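Side-chain contact in B-cell lymphoma 3 protein (Homo sapiens, PDB 1K1A), which regulates transcription of NF-kappa-B target genes, joining p50 or p52 homodimers through its ankyrin repeats as a nuclear coactivator: residues M221-S225 and R226-D230. Numbering follows the deposited sequence.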
loop_
_atom_site.group_PDB
_atom_site.type_symbol
_atom_site.label_atom_id
_atom_site.label_comp_id
_atom_site.label_asym_id
_atom_site.label_seq_id
_atom_site.Cartn_x
_atom_site.Cartn_y
_atom_site.Cartn_z
ATOM N N MET A 221 -20.291 -17.529 17.587
ATOM C CA MET A 221 -20.946 -18.662 16.932
ATOM C C MET A 221 -20.075 -19.418 15.931
ATOM O O MET A 221 -20.364 -20.566 15.611
ATOM C CB MET A 221 -22.243 -18.219 16.266
ATOM C CG MET A 221 -23.266 -17.695 17.244
ATOM S SD MET A 221 -24.539 -16.774 16.419
ATOM C CE MET A 221 -25.152 -18.015 15.289
ATOM N N VAL A 222 -19.023 -18.777 15.426
ATOM C CA VAL A 222 -18.139 -19.443 14.474
ATOM C C VAL A 222 -16.840 -19.916 15.129
ATOM O O VAL A 222 -15.957 -20.418 14.451
ATOM C CB VAL A 222 -17.803 -18.549 13.257
ATOM C CG1 VAL A 222 -19.074 -18.099 12.547
ATOM C CG2 VAL A 222 -16.946 -17.350 13.678
ATOM N N ALA A 223 -16.738 -19.759 16.443
ATOM C CA ALA A 223 -15.533 -20.151 17.166
ATOM C C ALA A 223 -15.119 -21.559 16.773
ATOM O O ALA A 223 -15.922 -22.492 16.832
ATOM C CB ALA A 223 -15.757 -20.058 18.653
ATOM N N ARG A 224 -13.865 -21.718 16.378
ATOM C CA ARG A 224 -13.394 -23.010 15.904
ATOM C C ARG A 224 -13.218 -24.058 17.007
ATOM O O ARG A 224 -13.319 -25.256 16.750
ATOM C CB ARG A 224 -12.099 -22.853 15.116
ATOM C CG ARG A 224 -11.826 -24.008 14.185
ATOM C CD ARG A 224 -10.778 -23.721 13.137
ATOM N NE ARG A 224 -10.762 -24.742 12.095
ATOM C CZ ARG A 224 -9.688 -25.056 11.388
ATOM N NH1 ARG A 224 -8.543 -24.428 11.610
ATOM N NH2 ARG A 224 -9.756 -26.000 10.455
ATOM N N SER A 225 -12.954 -23.606 18.229
ATOM C CA SER A 225 -12.708 -24.521 19.342
ATOM C C SER A 225 -13.055 -23.896 20.684
ATOM O O SER A 225 -13.351 -22.709 20.773
ATOM C CB SER A 225 -11.240 -24.942 19.359
ATOM O OG SER A 225 -10.416 -23.837 19.695
ATOM N N ARG A 226 -12.989 -24.702 21.736
ATOM C CA ARG A 226 -13.300 -24.234 23.078
ATOM C C ARG A 226 -12.284 -23.201 23.592
ATOM O O ARG A 226 -12.612 -22.359 24.423
ATOM C CB ARG A 226 -13.321 -25.421 24.059
ATOM C CG ARG A 226 -14.592 -26.263 23.958
ATOM C CD ARG A 226 -14.869 -26.755 22.538
ATOM N NE ARG A 226 -16.305 -26.814 22.222
ATOM C CZ ARG A 226 -16.866 -26.190 21.179
ATOM N NH1 ARG A 226 -16.117 -25.619 20.230
ATOM N NH2 ARG A 226 -18.191 -26.087 20.997
ATOM N N ARG A 227 -11.053 -23.275 23.093
ATOM C CA ARG A 227 -10.017 -22.317 23.479
ATOM C C ARG A 227 -10.375 -20.919 22.982
ATOM O O ARG A 227 -10.125 -19.929 23.659
ATOM C CB ARG A 227 -8.669 -22.728 22.875
ATOM C CG ARG A 227 -7.487 -21.966 23.473
ATOM C CD ARG A 227 -6.976 -22.580 24.775
ATOM N NE ARG A 227 -5.514 -22.738 24.800
ATOM C CZ ARG A 227 -4.744 -22.402 25.843
ATOM N NH1 ARG A 227 -5.162 -22.597 27.098
ATOM N NH2 ARG A 227 -3.523 -21.860 25.728
ATOM N N VAL A 228 -10.956 -20.846 21.792
ATOM C CA VAL A 228 -11.386 -19.568 21.229
ATOM C C VAL A 228 -12.535 -18.993 22.042
ATOM O O VAL A 228 -12.531 -17.813 22.402
ATOM C CB VAL A 228 -11.814 -19.709 19.758
ATOM C CG1 VAL A 228 -12.494 -18.427 19.265
ATOM C CG2 VAL A 228 -10.621 -20.040 18.894
ATOM N N ILE A 229 -13.519 -19.836 22.344
ATOM C CA ILE A 229 -14.664 -19.404 23.134
ATOM C C ILE A 229 -14.188 -18.808 24.453
ATOM O O ILE A 229 -14.666 -17.758 24.890
ATOM C CB ILE A 229 -15.593 -20.590 23.416
ATOM C CG1 ILE A 229 -15.779 -21.441 22.156
ATOM C CG2 ILE A 229 -16.920 -20.102 23.989
ATOM C CD1 ILE A 229 -17.123 -21.291 21.503
ATOM N N ASP A 230 -13.229 -19.489 25.074
ATOM C CA ASP A 230 -12.672 -19.060 26.354
ATOM C C ASP A 230 -12.105 -17.651 26.271
ATOM O O ASP A 230 -12.292 -16.843 27.178
ATOM C CB ASP A 230 -11.552 -20.022 26.783
ATOM C CG ASP A 230 -12.068 -21.262 27.514
ATOM O OD1 ASP A 230 -13.320 -21.369 27.790
ATOM O OD2 ASP A 230 -11.251 -22.194 27.856
#
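At the N-terminal end of helix 226-232, in the seventh ankyrin repeat, Ser225 takes the N-cap position, the preceding chain lying against the first turn. The Ser225 carbonyl starts the helical bonding: Ile229 N reaches Ser225 O at 3.3 Å, nearly straight at 166° and in the carbonyl plane, while Val228 N gives the same oxygen a weak, bent bond. Ser225 OG, turned between its N and carbonyl carbon (chi1 68°), rests against Val228 CG2 at 3.9 Å. Two residues earlier, Ala223 CB sits between methyls of Val228 and Ile229, meeting Val228 CG1 at 3.7 Å and Ile229 CD1 at a tight 3.4 Å. Ile229 CG1 stands anti to its carbonyl carbon (chi1 -43°), which lays it 3.1 Å from Ser225 O and carries CD1 on to the Ala223 methyl. With an alanine at Ile229, the Ala223 methyl would probably lose the apolar cover on one flank. Arg226 bends at chi2 and chi3, laying its guanidinium obliquely over the Ser225 backbone in van der Waals contact, NH1 3.5 Å from Ser225 C. Ala223 and Val228 pack on Ser191 of helix 186-193, and Val228 touches Leu196 of helix 196-204, joining helix 226-232 to the sixth repeat.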